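PDB 6NAL: thiol-activated cytolysin from Desulfobulbus propionicus, which probably forms large oligomeric beta-barrel pores in target membranes, as other members of the cholesterol-dependent cytolysin family do. Local coordinates for residues A[35-40]-A[46-51]; A[254-259]-A[360-365]. All coordinates share one frame; numbering follows the deposited sequence.

Contact 1 of 2, residues A[35-40]-A[46-51]; sequences PAEERF and IVMTRE
Met48 N gives its hydrogen to Glu37 O at 2.8 Å. The bond belongs to the ladder of a beta hairpin, strands 37-41 and 44-59; the axes of segments 37-40 and 46-51 approach to 4.8 Å. The return bond, Glu37 N to Met48 O, completes this hydrogen-bonded pair, and Arg39 and Ile46 form the next one, with Ile46 N reaching Arg39 O at 2.8 Å. Between them Glu38 and Val47 make a non-hydrogen-bonded pair, where Glu38 CA lies 3.3 Å from Ile46 O in a CA-H...O contact. Glu38 turns to the face it shares with Val47, and its OE1 is hydrogen-bonded to both Tyr45 OH and Tyr389 N. Glu37, Arg39, Ile46 and Met48 share the other face. Beyond the paired residues Arg50, bent at chi3 (-54°), brings NH2 back to Pro35 O in a weak bond, with the proline ring at the guanidinium edge. Glu37 OE2 is 4.4 Å from Arg50 NH2 but well out of the guanidinium plane, so only charge attraction is likely. At the turn end of the ladder, Ile46 CD1 sits over one face of the Arg39 guanidinium, toward its rim, 3.5 Å from Arg39 NH2.

Contact 2 of 2, residues A[254-259]-A[360-365]; sequences STELET and TERYSG
Thr255 OG1 accepts the backbone N-H of Thr360 at 3.1 Å, almost straight at 170°, and thereby joins the first turn of helix 254-264 to the long strand 349-372. The threonine's CB points at the strand; with OG1 beside its own backbone N (chi1 -62°), the methyl CG2 of Thr255 is left to pack against Thr360 O at 3.5 Å. A water bridges the same two residues. It accepts from Thr255 N at 2.9 Å and is hydrogen-bonded to Thr360 OG1 at 3.0 Å, so the backbone N-H of one threonine is tied through it to the hydroxyl of the other. The next helix residue, Glu256, crosses Arg362, two residues on from Thr360, at about a right angle. Glu256 OE2 rests 3.3 Å from Arg362 CD, touching the aliphatic part of the chain. Glu256 OE2 is 4.1 Å from Arg362 NE and well out of the guanidinium plane, so the opposite charges probably attract without a salt bridge. Arg362 NH2 makes a salt bridge with Asp41 OD2, at the end of hairpin strand 37-41. Farther out, Thr255 O takes both Thr259 N and Thr259 OG1, the latter at 2.8 Å, from opposite faces of its carbonyl plane. Ser253 OG, just before the helix, is hydrogen-bonded to Glu256 N. Leu257 and Glu258 turn to strand 187-202 of the large antiparallel sheet, while Thr360 and Arg362 pack on strand 44-59, leaving helix 254-264 between the two sheets.

How the contacts relate
The centres of contacts 1 and 2 lie about 11 Å apart, on the same side of the chain's centre. They follow one another along the sequence: the hairpin of contact 1 closes long before helix 254-264 meets strand 349-372. Strands 44-59 and 349-372 are antiparallel neighbours in one mixed sheet, so the contacts meet directly, with a probable hydrogen bond between Val47 O and Glu361 N and packing of Met48 SE against Thr360 OG1. Strand 37-41, strand 44-59, strand 349-372 and helix 254-264 thus form a continuous series. Through it, a hairpin from early in the chain is connected to a helix that also touches the large antiparallel sheet.

Contact 1 of 2, residues A[35-40]-A[46-51]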
loop_
_atom_site.group_PDB
_atom_site.type_symbol
_atom_site.label_atom_id
_atom_site.label_comp_id
_atom_site.label_asym_id
_atom_site.label_seq_id
_atom_site.Cartn_x
_atom_site.Cartn_y
_atom_site.Cartn_z
ATOM N N PRO A 35 -13.285 -6.272 -3.677
ATOM C CA PRO A 35 -12.074 -6.943 -4.160
ATOM C C PRO A 35 -11.300 -6.050 -5.107
ATOM O O PRO A 35 -11.867 -5.235 -5.834
ATOM C CB PRO A 35 -12.613 -8.173 -4.895
ATOM C CG PRO A 35 -13.895 -7.608 -5.560
ATOM C CD PRO A 35 -14.476 -6.650 -4.483
ATOM N N ALA A 36 -9.987 -6.231 -5.100
ATOM C CA ALA A 36 -9.136 -5.530 -6.038
ATOM C C ALA A 36 -9.474 -5.936 -7.461
ATOM O O ALA A 36 -9.820 -7.090 -7.736
ATOM C CB ALA A 36 -7.683 -5.840 -5.739
ATOM N N GLU A 37 -9.348 -4.976 -8.378
ATOM C CA GLU A 37 -9.621 -5.236 -9.781
ATOM C C GLU A 37 -8.521 -4.654 -10.659
ATOM O O GLU A 37 -7.784 -3.747 -10.274
ATOM C CB GLU A 37 -10.975 -4.686 -10.240
ATOM C CG GLU A 37 -11.378 -3.418 -9.579
ATOM C CD GLU A 37 -12.835 -3.086 -9.802
ATOM O OE1 GLU A 37 -13.161 -1.884 -9.995
ATOM O OE2 GLU A 37 -13.641 -4.037 -9.800
ATOM N N GLU A 38 -8.410 -5.200 -11.861
ATOM C CA GLU A 38 -7.249 -4.972 -12.690
ATOM C C GLU A 38 -7.680 -4.807 -14.133
ATOM O O GLU A 38 -8.741 -5.273 -14.553
ATOM C CB GLU A 38 -6.254 -6.145 -12.552
ATOM C CG GLU A 38 -6.778 -7.533 -13.132
ATOM C CD GLU A 38 -5.625 -8.597 -13.348
ATOM O OE1 GLU A 38 -4.636 -8.579 -12.598
ATOM O OE2 GLU A 38 -5.704 -9.449 -14.259
ATOM N N ARG A 39 -6.821 -4.147 -14.885
ATOM C CA ARG A 39 -6.921 -4.148 -16.328
ATOM C C ARG A 39 -5.595 -3.685 -16.901
ATOM O O ARG A 39 -4.718 -3.172 -16.195
ATOM C CB ARG A 39 -8.058 -3.242 -16.813
ATOM C CG ARG A 39 -7.809 -1.795 -16.548
ATOM C CD ARG A 39 -9.074 -0.944 -16.743
ATOM N NE ARG A 39 -8.805 0.417 -16.285
ATOM C CZ ARG A 39 -8.184 1.316 -17.033
ATOM N NH1 ARG A 39 -7.822 0.984 -18.269
ATOM N NH2 ARG A 39 -7.954 2.533 -16.552
ATOM N N PHE A 40 -5.498 -3.833 -18.207
ATOM C CA PHE A 40 -4.363 -3.370 -18.976
ATOM C C PHE A 40 -4.751 -2.259 -19.925
ATOM O O PHE A 40 -5.787 -2.333 -20.591
ATOM C CB PHE A 40 -3.786 -4.497 -19.811
ATOM C CG PHE A 40 -3.069 -5.505 -19.021
ATOM C CD1 PHE A 40 -1.724 -5.351 -18.764
ATOM C CD2 PHE A 40 -3.743 -6.602 -18.523
ATOM C CE1 PHE A 40 -1.042 -6.305 -18.018
ATOM C CE2 PHE A 40 -3.079 -7.546 -17.768
ATOM C CZ PHE A 40 -1.716 -7.408 -17.527
ATOM N N ILE A 46 -2.989 -1.729 -14.546
ATOM C CA ILE A 46 -3.730 -0.761 -13.749
ATOM C C ILE A 46 -4.458 -1.545 -12.688
ATOM O O ILE A 46 -5.307 -2.376 -13.008
ATOM C CB ILE A 46 -4.687 0.077 -14.604
ATOM C CG1 ILE A 46 -3.862 0.869 -15.628
ATOM C CG2 ILE A 46 -5.448 0.998 -13.720
ATOM C CD1 ILE A 46 -4.617 1.368 -16.801
ATOM N N VAL A 47 -4.111 -1.323 -11.433
ATOM C CA VAL A 47 -4.733 -2.026 -10.321
ATOM C C VAL A 47 -5.525 -1.022 -9.488
ATOM O O VAL A 47 -4.986 0.010 -9.059
ATOM C CB VAL A 47 -3.689 -2.741 -9.453
ATOM C CG1 VAL A 47 -4.356 -3.427 -8.261
ATOM C CG2 VAL A 47 -2.892 -3.741 -10.253
HETATM N N MSE A 48 -6.778 -1.365 -9.209
HETATM C CA MSE A 48 -7.644 -0.504 -8.443
HETATM C C MSE A 48 -8.077 -1.238 -7.195
HETATM O O MSE A 48 -8.703 -2.279 -7.250
HETATM C CB MSE A 48 -8.852 -0.048 -9.240
HETATM C CG MSE A 48 -9.784 0.829 -8.370
HETATM SE SE MSE A 48 -10.784 2.214 -9.290
HETATM C CE MSE A 48 -12.426 2.018 -8.284
ATOM N N THR A 49 -7.739 -0.661 -6.051
ATOM C CA THR A 49 -8.064 -1.211 -4.744
ATOM C C THR A 49 -9.042 -0.266 -4.033
ATOM O O THR A 49 -9.049 0.942 -4.280
ATOM C CB THR A 49 -6.772 -1.435 -3.939
ATOM O OG1 THR A 49 -7.086 -2.138 -2.732
ATOM C CG2 THR A 49 -6.051 -0.121 -3.625
ATOM N N ARG A 50 -9.908 -0.819 -3.185
ATOM C CA ARG A 50 -10.960 -0.049 -2.549
ATOM C C ARG A 50 -10.927 -0.307 -1.063
ATOM O O ARG A 50 -10.675 -1.418 -0.608
ATOM C CB ARG A 50 -12.339 -0.383 -3.121
ATOM C CG ARG A 50 -12.548 0.217 -4.518
ATOM C CD ARG A 50 -13.848 -0.235 -5.162
ATOM N NE ARG A 50 -13.901 -1.683 -5.156
ATOM C CZ ARG A 50 -14.916 -2.410 -5.582
ATOM N NH1 ARG A 50 -16.013 -1.841 -6.066
ATOM N NH2 ARG A 50 -14.816 -3.720 -5.521
ATOM N N GLU A 51 -11.185 0.742 -0.314
ATOM C CA GLU A 51 -11.129 0.678 1.132
ATOM C C GLU A 51 -12.282 1.481 1.712
ATOM O O GLU A 51 -12.582 2.590 1.259
ATOM C CB GLU A 51 -9.823 1.229 1.646
ATOM C CG GLU A 51 -9.434 0.735 3.007
ATOM C CD GLU A 51 -8.166 1.459 3.503
ATOM O OE1 GLU A 51 -7.657 2.393 2.803
ATOM O OE2 GLU A 51 -7.685 1.091 4.604
#

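Contact 2 of 2, residues A[254-259]-A[360-365]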
loop_
_atom_site.group_PDB
_atom_site.type_symbol
_atom_site.label_atom_id
_atom_site.label_comp_id
_atom_site.label_asym_id
_atom_site.label_seq_id
_atom_site.Cartn_x
_atom_site.Cartn_y
_atom_site.Cartn_z
ATOM N N SER A 254 -9.943 8.796 -9.277
ATOM C CA SER A 254 -9.759 9.607 -8.080
ATOM C C SER A 254 -8.288 9.885 -7.822
ATOM O O SER A 254 -7.902 10.992 -7.451
ATOM C CB SER A 254 -10.351 8.904 -6.862
ATOM O OG SER A 254 -11.557 8.300 -7.194
ATOM N N THR A 255 -7.463 8.850 -7.916
ATOM C CA THR A 255 -6.067 8.994 -7.532
ATOM C C THR A 255 -5.351 9.934 -8.491
ATOM O O THR A 255 -4.553 10.780 -8.070
ATOM C CB THR A 255 -5.383 7.626 -7.517
ATOM O OG1 THR A 255 -6.009 6.775 -6.531
ATOM C CG2 THR A 255 -3.893 7.804 -7.258
ATOM N N GLU A 256 -5.630 9.789 -9.790
ATOM C CA GLU A 256 -4.983 10.626 -10.790
ATOM C C GLU A 256 -5.580 12.035 -10.787
ATOM O O GLU A 256 -4.847 13.010 -10.971
ATOM C CB GLU A 256 -5.080 9.967 -12.178
ATOM C CG GLU A 256 -3.817 10.154 -13.035
ATOM C CD GLU A 256 -3.500 8.947 -13.924
ATOM O OE1 GLU A 256 -4.478 8.344 -14.438
ATOM O OE2 GLU A 256 -2.289 8.610 -14.106
ATOM N N LEU A 257 -6.887 12.177 -10.551
ATOM C CA LEU A 257 -7.445 13.520 -10.370
ATOM C C LEU A 257 -6.778 14.229 -9.187
ATOM O O LEU A 257 -6.237 15.329 -9.333
ATOM C CB LEU A 257 -8.967 13.444 -10.192
ATOM C CG LEU A 257 -9.719 14.778 -10.091
ATOM C CD1 LEU A 257 -9.568 15.592 -11.372
ATOM C CD2 LEU A 257 -11.163 14.581 -9.826
ATOM N N GLU A 258 -6.739 13.584 -8.019
ATOM C CA GLU A 258 -6.140 14.217 -6.842
ATOM C C GLU A 258 -4.674 14.567 -7.077
ATOM O O GLU A 258 -4.218 15.649 -6.690
ATOM C CB GLU A 258 -6.315 13.300 -5.622
ATOM C CG GLU A 258 -5.633 13.785 -4.330
ATOM C CD GLU A 258 -6.150 13.094 -3.063
ATOM O OE1 GLU A 258 -6.306 11.844 -3.079
ATOM O OE2 GLU A 258 -6.389 13.802 -2.047
ATOM N N THR A 259 -3.910 13.673 -7.715
ATOM C CA THR A 259 -2.501 13.975 -7.925
ATOM C C THR A 259 -2.296 15.147 -8.884
ATOM O O THR A 259 -1.364 15.932 -8.705
ATOM C CB THR A 259 -1.764 12.748 -8.463
ATOM O OG1 THR A 259 -1.945 11.669 -7.546
ATOM C CG2 THR A 259 -0.247 13.068 -8.650
ATOM N N THR A 360 -5.961 3.736 -7.277
ATOM C CA THR A 360 -5.521 3.232 -8.559
ATOM C C THR A 360 -4.008 3.406 -8.611
ATOM O O THR A 360 -3.502 4.467 -8.240
ATOM C CB THR A 360 -6.191 4.023 -9.672
ATOM O OG1 THR A 360 -7.620 3.850 -9.626
ATOM C CG2 THR A 360 -5.632 3.575 -11.001
ATOM N N GLU A 361 -3.290 2.341 -8.989
ATOM C CA GLU A 361 -1.864 2.393 -9.286
ATOM C C GLU A 361 -1.643 1.946 -10.719
ATOM O O GLU A 361 -2.252 0.975 -11.174
ATOM C CB GLU A 361 -1.021 1.491 -8.367
ATOM C CG GLU A 361 -0.947 1.989 -6.930
ATOM C CD GLU A 361 0.261 2.899 -6.669
ATOM O OE1 GLU A 361 0.058 4.100 -6.316
ATOM O OE2 GLU A 361 1.405 2.394 -6.802
ATOM N N ARG A 362 -0.792 2.664 -11.426
ATOM C CA ARG A 362 -0.414 2.339 -12.788
ATOM C C ARG A 362 1.040 1.882 -12.754
ATOM O O ARG A 362 1.899 2.562 -12.186
ATOM C CB ARG A 362 -0.616 3.540 -13.725
ATOM C CG ARG A 362 -2.055 4.119 -13.749
ATOM C CD ARG A 362 -2.214 5.369 -14.655
ATOM N NE ARG A 362 -1.953 5.041 -16.059
ATOM C CZ ARG A 362 -2.892 4.718 -16.941
ATOM N NH1 ARG A 362 -4.171 4.705 -16.570
ATOM N NH2 ARG A 362 -2.554 4.412 -18.196
ATOM N N TYR A 363 1.288 0.709 -13.308
ATOM C CA TYR A 363 2.616 0.105 -13.365
ATOM C C TYR A 363 2.952 -0.040 -14.843
ATOM O O TYR A 363 2.247 -0.741 -15.586
ATOM C CB TYR A 363 2.648 -1.241 -12.655
ATOM C CG TYR A 363 2.210 -1.214 -11.230
ATOM C CD1 TYR A 363 3.137 -1.016 -10.219
ATOM C CD2 TYR A 363 0.872 -1.423 -10.886
ATOM C CE1 TYR A 363 2.770 -1.013 -8.896
ATOM C CE2 TYR A 363 0.483 -1.424 -9.541
ATOM C CZ TYR A 363 1.459 -1.209 -8.553
ATOM O OH TYR A 363 1.144 -1.203 -7.221
ATOM N N SER A 364 3.956 0.707 -15.296
ATOM C CA SER A 364 4.294 0.693 -16.713
ATOM C C SER A 364 5.037 -0.599 -17.070
ATOM O O SER A 364 5.726 -1.203 -16.241
ATOM C CB SER A 364 5.122 1.928 -17.085
ATOM O OG SER A 364 6.353 1.953 -16.389
ATOM N N GLY A 365 4.852 -1.034 -18.310
ATOM C CA GLY A 365 5.606 -2.136 -18.855
ATOM C C GLY A 365 7.074 -1.751 -19.027
ATOM O O GLY A 365 7.559 -0.711 -18.567
HETATM O O HOH W 1 -8.597 6.130 -7.904
#